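Local coordinates for cytokinesis protein 2 (Saccharomyces cerevisiae, PDB 4WPE) that mediates the cytoskeletal rearrangements of yeast cytokinesis, forming rings that coincide with the septins and later the medial actin ring, and is represented here by its F-BAR domain, at residues A[242-245]-A[246-250]; A[179-182]-A[183-186]; A[213-216]-A[217-220]; A[269-272]-A[273-277]. All blocks are in the same frame, centred on the assembly; numbering follows the deposited sequence.

Contact 1: A[242-245]-A[246-250]; sequences METY and ILEQT
The ring of Tyr-245 takes the carboxylate of Glu-248 at its edge: OE1 lies in the ring plane, 3.5 Å from CD1, and the two flat groups are nearly coplanar, 26° apart. They run side by side in the same direction, one turn apart on the helix. Outside the two segments, Tyr-245 packs on Arg-92 of the second subunit. The same oxygen of Glu-248 is also met by Thr-244, whose methyl CG2 approaches OE1 to 3.3 Å. CG2 gets there by standing anti to the backbone N (the hydroxyl has chi1 -58°), which leaves OG1 beside the backbone N, where it makes weak bonds with Ser-95 and Gln-99. This stretch belongs to helix 170-259 of the F-BAR dimer, where it faces both helix 76-162 of its own chain and the second subunit. There Glu-248 OE2 forms a salt bridge with Arg-92 and a hydrogen bond with His-96, both of the same chain. An alanine in place of Glu-248 is likely to leave Arg-92 without its acidic mate and the edge of Tyr-245 without its cover. Selenomethionine Met-242, bent at its second and third torsions, makes an apolar contact with Ile-246, its CG 3.7 Å from Ile-246 CD1. Along the backbone, Glu-248 N bonds to Thr-244 O at 2.7 Å. One turn on, Thr-250 N and OG1 grip Ile-246 O from opposite faces of its plane, OG1 at 3.0 Å.

Contact 2: A[179-182]-A[183-186]; sequences ELLK and WESN
Trp-183 meets Glu-179, one turn earlier, with the near part of its side chain. CB sits 3.6 Å from Glu-179 O, the same carbonyl that accepts the backbone N of Trp-183. With CG turned anti to its own carbonyl carbon (chi1 -75°), the indole stands out from the helix with CD1 within 3.3 Å of Glu-179 O. Next along the edge, NE1 lies 3.6 Å from Glu-179 OE1, which is in the indole plane; the carboxylate itself is tilted 63° to that plane. The aliphatic part of Lys-182 runs alongside, its CD 4.1 Å from NE1. At the far end, Asn-186 ND2 rests over the rim of the six-membered ring, 3.3 Å from CZ3. This segment lies on helix 170-259 within a predicted coiled coil, and the tryptophan also makes a cation-pi contact with Arg-156 of helix 76-162, which ties the indole to the antiparallel partner helix of the F-BAR arm. Leu-180 turns to the same partner helix, touching Leu-160 and Gln-161. Round the helix from the indole, Ser-185 folds its hydroxyl back on the preceding turn. OG donates to Leu-181 O at 2.9 Å while the backbone N of Ser-185 reaches the same oxygen from the opposite face of the carbonyl. Leu-181 CD2 lies against that hydroxyl, 3.4 Å from OG, and also borders the carboxylate of Glu-184.

Contact 3: A[213-216]-A[217-220]; sequences AQLS and CELQ
Leu-219 N donates to Leu-215 O at 3.0 Å, and Gln-220 N to Ser-216 O over the same length, in regular alpha-helical steps, while Gln-214 O takes Glu-218 N at 3.1 Å together with a weak bond from Cys-217 N. The side chains of the later turn lie mainly against these carbonyls. Leu-219 brings CG to 3.4 Å from Leu-215 O, since CG stands beside its own backbone N (chi1 -73°). From there its branches are covered by Leu-26 and Leu-27 of helix 21-35 and by Leu-125 of helix 76-162. Leu-215 turns to Lys-128 and Ile-129 on helix 76-162. Glu-218 lays CB 3.4 Å from Leu-215 O, then carries its extended chain away to a salt bridge between OE1 and Arg-121. Cys-217 rests CB 3.3 Å from Gln-214 O, with SG lying loosely near Ala-213 O and the residue itself against Glu-12 of helix 11-14. The hydroxyl of Ser-216 sits between its backbone N and carbonyl carbon (chi1 58°), which lets OG bond back to Trp-212 O. Gln-220 extends outward instead, OE1 accepting the backbone N of Tyr-11, and it also packs on Ile-268 of the second subunit. Here, near the middle of the F-BAR helical bundle, helix 170-259 is flanked by helix 76-162 and the N-terminal helices. The chemistry is therefore divided: the backbone bonds, with the Ser-216 hydroxyl on Trp-212 O, hold the turn, whereas the leucines, Glu-218 and Gln-220 engage neighbouring parts of the fold, Arg-121 probably offsetting the charge of Glu-218 and Gln-220 probably tethering the N-terminal part of the chain through Tyr-11.

Contact 4: A[269-272]-A[273-277]; sequences STFS and KENGT
Contacts of the Phe-271 ring come first: the amide of Asn-275 stands over one face of it, near its rim, and the two side chains cross at about a right angle with their planes 75° apart. In Phe-271, CG anti to the backbone N (chi1 -174°) places the ring near Asn-275, which turns its own CG the other way, beside its N. The same ring meets Tyr-75 edge-to-face and stacks with His-29 of the second subunit, where Phe-15 also packs on it. A serine in place of Phe-271 would probably leave the rings of Tyr-75 and His-29 without their aromatic partner and the Asn-275 amide free to turn. Among the backbone bonds, Asn-275 N reaches Phe-271 O at 3.0 Å and Glu-274 N reaches Thr-270 O at 3.1 Å, whereas that from Gly-276 N to Ser-272 O is weak. Gly-276 itself has an extended psi of 139°. Hydroxyls make the third group: Ser-272 OG bonds back to Ile-268 O, and Thr-270 OG1 to Asp-266 O and Tyr-75 OH. With Ser-272 OG and Thr-270 OG1 engaged within their own chain, the short helix 264-275 meets the second subunit of the F-BAR dimer here by packing and ring stacking, Phe-271 joining the helix to that subunit through the stack with His-29.

Three of the contacts share the long helix 170-259 and follow one another along it in the order contact 2, contact 3, contact 1; contact 4 comes last, on the short helix 264-275. None touches another in this elongated chain: the centres of contacts 2 and 3 lie 50 Å apart, those of 3 and 1 44 Å, those of 1 and 4 40 Å, and those of 2 and 4 131 Å. Contact 2 occupies one arm, away from the second subunit, on the opposite side of the chain's centre from contacts 1 and 4. Contacts 1, 3 and 4 all reach the partner chain, consistent with an extended F-BAR dimer.

Contact 1: A[242-245]-A[246-250]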
HETATM    1  N   MSE A 242      -0.743   7.463  10.363  1.00 65.87           N
HETATM    2  CA  MSE A 242      -0.399   8.866  10.146  1.00 63.29           C
HETATM    3  C   MSE A 242       1.102   9.066   9.986  1.00 63.67           C
HETATM    4  O   MSE A 242       1.546   9.855   9.155  1.00 74.10           O
HETATM    5  CB  MSE A 242      -0.907   9.727  11.304  1.00 70.43           C
HETATM    6  CG  MSE A 242      -0.594  11.201  11.154  1.00 77.06           C
HETATM    7 SE   MSE A 242      -1.513  11.984   9.627  1.00111.00          SE
HETATM    8  CE  MSE A 242      -3.223  12.365  10.483  1.00124.12           C
ATOM      9  N   GLU A 243       1.879   8.351  10.792  1.00 63.48           N
ATOM     10  CA  GLU A 243       3.328   8.487  10.768  1.00 63.51           C
ATOM     11  C   GLU A 243       3.883   8.075   9.413  1.00 64.01           C
ATOM     12  O   GLU A 243       4.838   8.674   8.918  1.00 71.76           O
ATOM     13  CB  GLU A 243       3.965   7.660  11.884  1.00 72.91           C
ATOM     14  CG  GLU A 243       3.935   8.342  13.243  1.00 89.94           C
ATOM     15  CD  GLU A 243       4.361   7.421  14.370  1.00105.10           C
ATOM     16  OE1 GLU A 243       4.229   6.189  14.214  1.00110.27           O
ATOM     17  OE2 GLU A 243       4.831   7.930  15.410  1.00108.79           O
ATOM     18  N   THR A 244       3.271   7.062   8.809  1.00 55.21           N
ATOM     19  CA  THR A 244       3.686   6.613   7.486  1.00 58.66           C
ATOM     20  C   THR A 244       3.397   7.661   6.419  1.00 57.38           C
ATOM     21  O   THR A 244       4.275   8.023   5.639  1.00 70.83           O
ATOM     22  CB  THR A 244       2.988   5.306   7.090  1.00 57.51           C
ATOM     23  OG1 THR A 244       3.272   4.299   8.069  1.00 48.38           O
ATOM     24  CG2 THR A 244       3.476   4.838   5.725  1.00 43.16           C
ATOM     25  N   TYR A 245       2.160   8.147   6.396  1.00 57.84           N
ATOM     26  CA  TYR A 245       1.720   9.103   5.385  1.00 58.03           C
ATOM     27  C   TYR A 245       2.521  10.401   5.457  1.00 65.42           C
ATOM     28  O   TYR A 245       2.822  11.012   4.433  1.00 71.46           O
ATOM     29  CB  TYR A 245       0.225   9.393   5.547  1.00 49.63           C
ATOM     30  CG  TYR A 245      -0.644   8.150   5.584  1.00 48.26           C
ATOM     31  CD1 TYR A 245      -0.326   7.032   4.824  1.00 45.85           C
ATOM     32  CD2 TYR A 245      -1.779   8.093   6.388  1.00 57.21           C
ATOM     33  CE1 TYR A 245      -1.116   5.891   4.858  1.00 43.45           C
ATOM     34  CE2 TYR A 245      -2.574   6.958   6.430  1.00 51.01           C
ATOM     35  CZ  TYR A 245      -2.237   5.861   5.661  1.00 51.33           C
ATOM     36  OH  TYR A 245      -3.020   4.730   5.696  1.00 54.38           O
ATOM     37  N   ILE A 246       2.869  10.817   6.670  1.00 66.33           N
ATOM     38  CA  ILE A 246       3.657  12.027   6.860  1.00 65.10           C
ATOM     39  C   ILE A 246       5.091  11.789   6.390  1.00 66.69           C
ATOM     40  O   ILE A 246       5.723  12.676   5.812  1.00 74.20           O
ATOM     41  CB  ILE A 246       3.632  12.488   8.334  1.00 61.23           C
ATOM     42  CG1 ILE A 246       2.412  13.377   8.578  1.00 68.47           C
ATOM     43  CG2 ILE A 246       4.880  13.267   8.688  1.00 59.90           C
ATOM     44  CD1 ILE A 246       2.027  13.503  10.028  1.00 74.07           C
ATOM     45  N   LEU A 247       5.591  10.578   6.613  1.00 63.51           N
ATOM     46  CA  LEU A 247       6.914  10.200   6.128  1.00 62.33           C
ATOM     47  C   LEU A 247       6.945  10.136   4.605  1.00 73.41           C
ATOM     48  O   LEU A 247       7.860  10.668   3.973  1.00 81.31           O
ATOM     49  CB  LEU A 247       7.344   8.853   6.716  1.00 53.49           C
ATOM     50  CG  LEU A 247       8.564   8.182   6.078  1.00 54.28           C
ATOM     51  CD1 LEU A 247       9.479   7.619   7.152  1.00 49.00           C
ATOM     52  CD2 LEU A 247       8.144   7.078   5.112  1.00 58.84           C
ATOM     53  N   GLU A 248       5.946   9.478   4.025  1.00 66.48           N
ATOM     54  CA  GLU A 248       5.879   9.302   2.577  1.00 62.75           C
ATOM     55  C   GLU A 248       5.812  10.642   1.857  1.00 63.16           C
ATOM     56  O   GLU A 248       6.307  10.783   0.740  1.00 66.27           O
ATOM     57  CB  GLU A 248       4.677   8.433   2.194  1.00 51.12           C
ATOM     58  CG  GLU A 248       4.788   6.993   2.679  1.00 54.45           C
ATOM     59  CD  GLU A 248       3.604   6.134   2.273  1.00 68.01           C
ATOM     60  OE1 GLU A 248       2.520   6.272   2.885  1.00 71.67           O
ATOM     61  OE2 GLU A 248       3.762   5.313   1.346  1.00 68.95           O
ATOM     62  N   GLN A 249       5.203  11.629   2.507  1.00 62.82           N
ATOM     63  CA  GLN A 249       5.138  12.968   1.942  1.00 72.08           C
ATOM     64  C   GLN A 249       6.525  13.611   1.917  1.00 68.79           C
ATOM     65  O   GLN A 249       6.913  14.233   0.930  1.00 72.95           O
ATOM     66  CB  GLN A 249       4.152  13.837   2.728  1.00 77.08           C
ATOM     67  CG  GLN A 249       4.189  15.312   2.358  1.00 88.39           C
ATOM     68  CD  GLN A 249       3.102  16.114   3.045  1.00 99.20           C
ATOM     69  OE1 GLN A 249       2.607  15.732   4.105  1.00101.40           O
ATOM     70  NE2 GLN A 249       2.715  17.230   2.435  1.00104.45           N
ATOM     71  N   THR A 250       7.271  13.441   3.003  1.00 65.67           N
ATOM     72  CA  THR A 250       8.605  14.018   3.128  1.00 63.63           C
ATOM     73  C   THR A 250       9.562  13.438   2.093  1.00 65.12           C
ATOM     74  O   THR A 250      10.445  14.131   1.587  1.00 71.68           O
ATOM     75  CB  THR A 250       9.180  13.785   4.540  1.00 63.72           C
ATOM     76  OG1 THR A 250       8.238  14.236   5.520  1.00 68.22           O
ATOM     77  CG2 THR A 250      10.486  14.540   4.725  1.00 67.15           C
TER

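Contact 2: A[179-182]-A[183-186]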
ATOM      1  N   GLU A 179     -59.853 -36.411  61.976  1.00 48.41           N
ATOM      2  CA  GLU A 179     -59.675 -35.630  60.761  1.00 47.08           C
ATOM      3  C   GLU A 179     -59.755 -34.139  61.054  1.00 48.58           C
ATOM      4  O   GLU A 179     -59.037 -33.338  60.457  1.00 52.88           O
ATOM      5  CB  GLU A 179     -60.725 -36.022  59.724  1.00 50.52           C
ATOM      6  CG  GLU A 179     -60.499 -37.397  59.125  1.00 62.86           C
ATOM      7  CD  GLU A 179     -59.141 -37.513  58.459  1.00 72.35           C
ATOM      8  OE1 GLU A 179     -58.884 -36.751  57.503  1.00 76.82           O
ATOM      9  OE2 GLU A 179     -58.334 -38.363  58.891  1.00 72.94           O
ATOM     10  N   LEU A 180     -60.627 -33.774  61.986  1.00 49.96           N
ATOM     11  CA  LEU A 180     -60.796 -32.382  62.365  1.00 47.62           C
ATOM     12  C   LEU A 180     -59.486 -31.790  62.880  1.00 45.53           C
ATOM     13  O   LEU A 180     -59.054 -30.737  62.420  1.00 50.28           O
ATOM     14  CB  LEU A 180     -61.893 -32.248  63.424  1.00 47.71           C
ATOM     15  CG  LEU A 180     -62.549 -30.872  63.544  1.00 46.59           C
ATOM     16  CD1 LEU A 180     -63.445 -30.626  62.350  1.00 35.49           C
ATOM     17  CD2 LEU A 180     -63.337 -30.752  64.838  1.00 52.98           C
ATOM     18  N   LEU A 181     -58.848 -32.477  63.823  1.00 42.99           N
ATOM     19  CA  LEU A 181     -57.637 -31.957  64.449  1.00 47.65           C
ATOM     20  C   LEU A 181     -56.441 -32.082  63.498  1.00 43.12           C
ATOM     21  O   LEU A 181     -55.546 -31.235  63.500  1.00 34.45           O
ATOM     22  CB  LEU A 181     -57.365 -32.688  65.772  1.00 55.52           C
ATOM     23  CG  LEU A 181     -56.671 -31.966  66.940  1.00 69.72           C
ATOM     24  CD1 LEU A 181     -56.500 -32.916  68.117  1.00 72.23           C
ATOM     25  CD2 LEU A 181     -55.323 -31.338  66.574  1.00 77.20           C
ATOM     26  N   LYS A 182     -56.429 -33.137  62.685  1.00 38.87           N
ATOM     27  CA  LYS A 182     -55.367 -33.328  61.706  1.00 41.04           C
ATOM     28  C   LYS A 182     -55.289 -32.141  60.755  1.00 52.84           C
ATOM     29  O   LYS A 182     -54.200 -31.661  60.431  1.00 59.83           O
ATOM     30  CB  LYS A 182     -55.581 -34.616  60.906  1.00 41.81           C
ATOM     31  CG  LYS A 182     -54.595 -34.782  59.751  1.00 41.09           C
ATOM     32  CD  LYS A 182     -54.936 -35.984  58.881  1.00 47.69           C
ATOM     33  CE  LYS A 182     -54.042 -36.036  57.648  1.00 48.90           C
ATOM     34  NZ  LYS A 182     -54.488 -37.086  56.687  1.00 54.16           N
ATOM     35  N   TRP A 183     -56.452 -31.664  60.319  1.00 44.57           N
ATOM     36  CA  TRP A 183     -56.508 -30.562  59.367  1.00 43.85           C
ATOM     37  C   TRP A 183     -56.583 -29.212  60.065  1.00 44.92           C
ATOM     38  O   TRP A 183     -56.411 -28.166  59.437  1.00 47.11           O
ATOM     39  CB  TRP A 183     -57.684 -30.753  58.411  1.00 39.77           C
ATOM     40  CG  TRP A 183     -57.374 -31.805  57.410  1.00 39.69           C
ATOM     41  CD1 TRP A 183     -57.808 -33.095  57.412  1.00 38.63           C
ATOM     42  CD2 TRP A 183     -56.509 -31.671  56.279  1.00 45.41           C
ATOM     43  NE1 TRP A 183     -57.284 -33.772  56.337  1.00 45.34           N
ATOM     44  CE2 TRP A 183     -56.480 -32.917  55.625  1.00 48.12           C
ATOM     45  CE3 TRP A 183     -55.763 -30.614  55.748  1.00 46.81           C
ATOM     46  CZ2 TRP A 183     -55.738 -33.137  54.468  1.00 52.18           C
ATOM     47  CZ3 TRP A 183     -55.026 -30.832  54.599  1.00 47.60           C
ATOM     48  CH2 TRP A 183     -55.019 -32.084  53.971  1.00 51.03           C
ATOM     49  N   GLU A 184     -56.836 -29.241  61.367  1.00 48.00           N
ATOM     50  CA  GLU A 184     -56.636 -28.068  62.203  1.00 55.30           C
ATOM     51  C   GLU A 184     -55.133 -27.835  62.321  1.00 59.90           C
ATOM     52  O   GLU A 184     -54.649 -26.712  62.182  1.00 63.82           O
ATOM     53  CB  GLU A 184     -57.270 -28.263  63.579  1.00 61.60           C
ATOM     54  CG  GLU A 184     -57.223 -27.045  64.482  1.00 69.66           C
ATOM     55  CD  GLU A 184     -57.781 -27.338  65.863  1.00 83.03           C
ATOM     56  OE1 GLU A 184     -58.758 -26.675  66.269  1.00 85.76           O
ATOM     57  OE2 GLU A 184     -57.242 -28.239  66.539  1.00 90.33           O
ATOM     58  N   SER A 185     -54.403 -28.920  62.556  1.00 55.17           N
ATOM     59  CA  SER A 185     -52.953 -28.876  62.668  1.00 55.63           C
ATOM     60  C   SER A 185     -52.325 -28.416  61.361  1.00 57.65           C
ATOM     61  O   SER A 185     -51.464 -27.537  61.351  1.00 48.17           O
ATOM     62  CB  SER A 185     -52.399 -30.249  63.056  1.00 52.52           C
ATOM     63  OG  SER A 185     -52.826 -30.625  64.353  1.00 61.38           O
ATOM     64  N   ASN A 186     -52.768 -29.020  60.262  1.00 56.02           N
ATOM     65  CA  ASN A 186     -52.266 -28.683  58.936  1.00 45.10           C
ATOM     66  C   ASN A 186     -52.465 -27.207  58.608  1.00 52.26           C
ATOM     67  O   ASN A 186     -51.554 -26.549  58.109  1.00 57.41           O
ATOM     68  CB  ASN A 186     -52.949 -29.556  57.884  1.00 42.14           C
ATOM     69  CG  ASN A 186     -52.332 -30.937  57.788  1.00 43.56           C
ATOM     70  OD1 ASN A 186     -51.401 -31.266  58.527  1.00 42.64           O
ATOM     71  ND2 ASN A 186     -52.859 -31.762  56.890  1.00 42.24           N
TER

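Contact 3: A[213-216]-A[217-220]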
ATOM      1  N   ALA A 213     -27.761  -3.105  42.432  1.00 63.16           N
ATOM      2  CA  ALA A 213     -27.200  -1.766  42.540  1.00 63.77           C
ATOM      3  C   ALA A 213     -25.699  -1.809  42.284  1.00 65.43           C
ATOM      4  O   ALA A 213     -25.105  -0.831  41.829  1.00 70.11           O
ATOM      5  CB  ALA A 213     -27.493  -1.174  43.913  1.00 62.99           C
ATOM      6  N   GLN A 214     -25.099  -2.959  42.578  1.00 61.94           N
ATOM      7  CA  GLN A 214     -23.664  -3.152  42.428  1.00 64.75           C
ATOM      8  C   GLN A 214     -23.305  -3.767  41.081  1.00 64.38           C
ATOM      9  O   GLN A 214     -22.329  -3.368  40.449  1.00 58.16           O
ATOM     10  CB  GLN A 214     -23.125  -4.038  43.551  1.00 63.67           C
ATOM     11  CG  GLN A 214     -23.101  -3.377  44.917  1.00 73.82           C
ATOM     12  CD  GLN A 214     -22.450  -4.253  45.969  1.00 88.20           C
ATOM     13  OE1 GLN A 214     -22.534  -5.481  45.909  1.00 96.55           O
ATOM     14  NE2 GLN A 214     -21.792  -3.626  46.938  1.00 89.39           N
ATOM     15  N   LEU A 215     -24.093  -4.743  40.647  1.00 65.77           N
ATOM     16  CA  LEU A 215     -23.761  -5.496  39.443  1.00 70.42           C
ATOM     17  C   LEU A 215     -24.047  -4.700  38.171  1.00 71.04           C
ATOM     18  O   LEU A 215     -23.427  -4.933  37.134  1.00 69.55           O
ATOM     19  CB  LEU A 215     -24.509  -6.832  39.424  1.00 70.37           C
ATOM     20  CG  LEU A 215     -23.822  -7.983  40.173  1.00 73.99           C
ATOM     21  CD1 LEU A 215     -23.587  -7.666  41.644  1.00 86.12           C
ATOM     22  CD2 LEU A 215     -24.610  -9.274  40.032  1.00 70.70           C
ATOM     23  N   SER A 216     -24.975  -3.753  38.253  1.00 68.14           N
ATOM     24  CA  SER A 216     -25.228  -2.857  37.132  1.00 61.29           C
ATOM     25  C   SER A 216     -24.059  -1.898  36.976  1.00 65.58           C
ATOM     26  O   SER A 216     -23.772  -1.429  35.877  1.00 76.21           O
ATOM     27  CB  SER A 216     -26.526  -2.079  37.333  1.00 63.89           C
ATOM     28  OG  SER A 216     -26.473  -1.329  38.530  1.00 70.83           O
ATOM     29  N   CYS A 217     -23.387  -1.607  38.084  1.00 64.61           N
ATOM     30  CA  CYS A 217     -22.188  -0.782  38.042  1.00 61.37           C
ATOM     31  C   CYS A 217     -21.039  -1.565  37.421  1.00 62.36           C
ATOM     32  O   CYS A 217     -20.260  -1.014  36.640  1.00 62.01           O
ATOM     33  CB  CYS A 217     -21.807  -0.290  39.440  1.00 53.84           C
ATOM     34  SG  CYS A 217     -22.377   1.385  39.812  1.00124.73           S
ATOM     35  N   GLU A 218     -20.944  -2.848  37.764  1.00 54.31           N
ATOM     36  CA  GLU A 218     -19.961  -3.735  37.149  1.00 56.65           C
ATOM     37  C   GLU A 218     -20.150  -3.765  35.633  1.00 59.92           C
ATOM     38  O   GLU A 218     -19.180  -3.739  34.878  1.00 69.26           O
ATOM     39  CB  GLU A 218     -20.061  -5.153  37.721  1.00 63.77           C
ATOM     40  CG  GLU A 218     -19.433  -5.338  39.100  1.00 64.19           C
ATOM     41  CD  GLU A 218     -18.978  -6.767  39.344  1.00 74.98           C
ATOM     42  OE1 GLU A 218     -18.231  -7.304  38.497  1.00 86.46           O
ATOM     43  OE2 GLU A 218     -19.368  -7.355  40.375  1.00 81.43           O
ATOM     44  N   LEU A 219     -21.405  -3.809  35.195  1.00 60.13           N
ATOM     45  CA  LEU A 219     -21.723  -3.772  33.771  1.00 57.54           C
ATOM     46  C   LEU A 219     -21.314  -2.444  33.150  1.00 63.42           C
ATOM     47  O   LEU A 219     -20.706  -2.407  32.080  1.00 64.20           O
ATOM     48  CB  LEU A 219     -23.215  -4.014  33.542  1.00 46.17           C
ATOM     49  CG  LEU A 219     -23.717  -5.443  33.748  1.00 47.46           C
ATOM     50  CD1 LEU A 219     -25.229  -5.504  33.598  1.00 40.97           C
ATOM     51  CD2 LEU A 219     -23.042  -6.392  32.772  1.00 52.93           C
ATOM     52  N   GLN A 220     -21.652  -1.351  33.827  1.00 61.58           N
ATOM     53  CA  GLN A 220     -21.328  -0.017  33.338  1.00 55.29           C
ATOM     54  C   GLN A 220     -19.816   0.187  33.275  1.00 58.41           C
ATOM     55  O   GLN A 220     -19.318   0.961  32.463  1.00 55.78           O
ATOM     56  CB  GLN A 220     -21.982   1.043  34.225  1.00 50.63           C
ATOM     57  CG  GLN A 220     -21.728   2.468  33.785  1.00 58.46           C
ATOM     58  CD  GLN A 220     -22.445   3.476  34.653  1.00 65.25           C
ATOM     59  OE1 GLN A 220     -23.592   3.267  35.047  1.00 67.47           O
ATOM     60  NE2 GLN A 220     -21.767   4.576  34.967  1.00 69.47           N
TER

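Contact 4: A[269-272]-A[273-277]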
ATOM      1  N   SER A 269      26.391  19.744 -20.550  1.00 68.77           N
ATOM      2  CA  SER A 269      27.566  20.567 -20.272  1.00 70.26           C
ATOM      3  C   SER A 269      28.661  19.785 -19.554  1.00 70.64           C
ATOM      4  O   SER A 269      29.822  19.794 -19.963  1.00 74.29           O
ATOM      5  CB  SER A 269      27.182  21.785 -19.433  1.00 77.42           C
ATOM      6  OG  SER A 269      28.268  22.196 -18.616  1.00 77.18           O
ATOM      7  N   THR A 270      28.284  19.106 -18.479  1.00 74.62           N
ATOM      8  CA  THR A 270      29.250  18.391 -17.660  1.00 76.83           C
ATOM      9  C   THR A 270      29.823  17.169 -18.374  1.00 73.80           C
ATOM     10  O   THR A 270      31.019  16.910 -18.286  1.00 80.02           O
ATOM     11  CB  THR A 270      28.627  17.956 -16.321  1.00 75.39           C
ATOM     12  OG1 THR A 270      27.375  17.301 -16.565  1.00 77.44           O
ATOM     13  CG2 THR A 270      28.392  19.168 -15.433  1.00 69.31           C
ATOM     14  N   PHE A 271      28.976  16.428 -19.084  1.00 71.29           N
ATOM     15  CA  PHE A 271      29.425  15.238 -19.804  1.00 76.42           C
ATOM     16  C   PHE A 271      30.480  15.590 -20.846  1.00 80.94           C
ATOM     17  O   PHE A 271      31.464  14.871 -21.013  1.00 85.27           O
ATOM     18  CB  PHE A 271      28.242  14.532 -20.476  1.00 79.37           C
ATOM     19  CG  PHE A 271      28.604  13.222 -21.130  1.00 80.03           C
ATOM     20  CD1 PHE A 271      28.474  12.029 -20.437  1.00 79.39           C
ATOM     21  CD2 PHE A 271      29.061  13.185 -22.438  1.00 81.43           C
ATOM     22  CE1 PHE A 271      28.802  10.825 -21.034  1.00 79.56           C
ATOM     23  CE2 PHE A 271      29.391  11.984 -23.040  1.00 79.52           C
ATOM     24  CZ  PHE A 271      29.261  10.802 -22.337  1.00 80.94           C
ATOM     25  N   SER A 272      30.270  16.701 -21.543  1.00 79.67           N
ATOM     26  CA  SER A 272      31.197  17.143 -22.576  1.00 78.11           C
ATOM     27  C   SER A 272      32.514  17.601 -21.958  1.00 83.32           C
ATOM     28  O   SER A 272      33.575  17.489 -22.573  1.00 96.02           O
ATOM     29  CB  SER A 272      30.577  18.270 -23.403  1.00 75.20           C
ATOM     30  OG  SER A 272      29.358  17.852 -23.995  1.00 73.20           O
ATOM     31  N   LYS A 273      32.432  18.118 -20.737  1.00 72.30           N
ATOM     32  CA  LYS A 273      33.611  18.549 -19.997  1.00 71.17           C
ATOM     33  C   LYS A 273      34.500  17.361 -19.651  1.00 80.16           C
ATOM     34  O   LYS A 273      35.721  17.425 -19.783  1.00 92.64           O
ATOM     35  CB  LYS A 273      33.199  19.280 -18.717  1.00 77.80           C
ATOM     36  CG  LYS A 273      33.726  20.700 -18.581  1.00 75.22           C
ATOM     37  CD  LYS A 273      33.252  21.323 -17.271  1.00 78.27           C
ATOM     38  CE  LYS A 273      33.565  22.809 -17.207  1.00 80.86           C
ATOM     39  NZ  LYS A 273      33.175  23.405 -15.898  1.00 77.87           N
ATOM     40  N   GLU A 274      33.875  16.273 -19.211  1.00 79.26           N
ATOM     41  CA  GLU A 274      34.610  15.108 -18.726  1.00 79.89           C
ATOM     42  C   GLU A 274      35.125  14.202 -19.839  1.00 76.34           C
ATOM     43  O   GLU A 274      36.164  13.562 -19.689  1.00 79.29           O
ATOM     44  CB  GLU A 274      33.732  14.284 -17.781  1.00 78.78           C
ATOM     45  CG  GLU A 274      32.962  15.099 -16.766  1.00 83.48           C
ATOM     46  CD  GLU A 274      32.019  14.251 -15.940  1.00 82.66           C
ATOM     47  OE1 GLU A 274      31.603  13.178 -16.427  1.00 80.55           O
ATOM     48  OE2 GLU A 274      31.689  14.659 -14.808  1.00 86.56           O
ATOM     49  N   ASN A 275      34.398  14.139 -20.950  1.00 70.88           N
ATOM     50  CA  ASN A 275      34.688  13.133 -21.964  1.00 73.73           C
ATOM     51  C   ASN A 275      34.865  13.680 -23.374  1.00 72.12           C
ATOM     52  O   ASN A 275      34.885  12.915 -24.339  1.00 69.59           O
ATOM     53  CB  ASN A 275      33.583  12.074 -21.963  1.00 78.21           C
ATOM     54  CG  ASN A 275      33.362  11.474 -20.593  1.00 88.40           C
ATOM     55  OD1 ASN A 275      34.316  11.124 -19.898  1.00 96.67           O
ATOM     56  ND2 ASN A 275      32.100  11.353 -20.194  1.00 88.08           N
ATOM     57  N   GLY A 276      35.003  14.995 -23.491  1.00 76.37           N
ATOM     58  CA  GLY A 276      35.243  15.616 -24.782  1.00 74.48           C
ATOM     59  C   GLY A 276      36.578  15.182 -25.355  1.00 75.52           C
ATOM     60  O   GLY A 276      37.562  15.078 -24.626  1.00 82.69           O
ATOM     61  N   THR A 277      36.619  14.927 -26.660  1.00 73.62           N
ATOM     62  CA  THR A 277      37.841  14.445 -27.300  1.00 74.16           C
ATOM     63  C   THR A 277      38.572  15.539 -28.066  1.00 81.54           C
ATOM     64  O   THR A 277      39.429  15.252 -28.902  1.00 90.22           O
ATOM     65  CB  THR A 277      37.554  13.285 -28.271  1.00 70.27           C
ATOM     66  OG1 THR A 277      36.619  13.712 -29.268  1.00 77.93           O
ATOM     67  CG2 THR A 277      36.984  12.098 -27.522  1.00 66.56           C
TER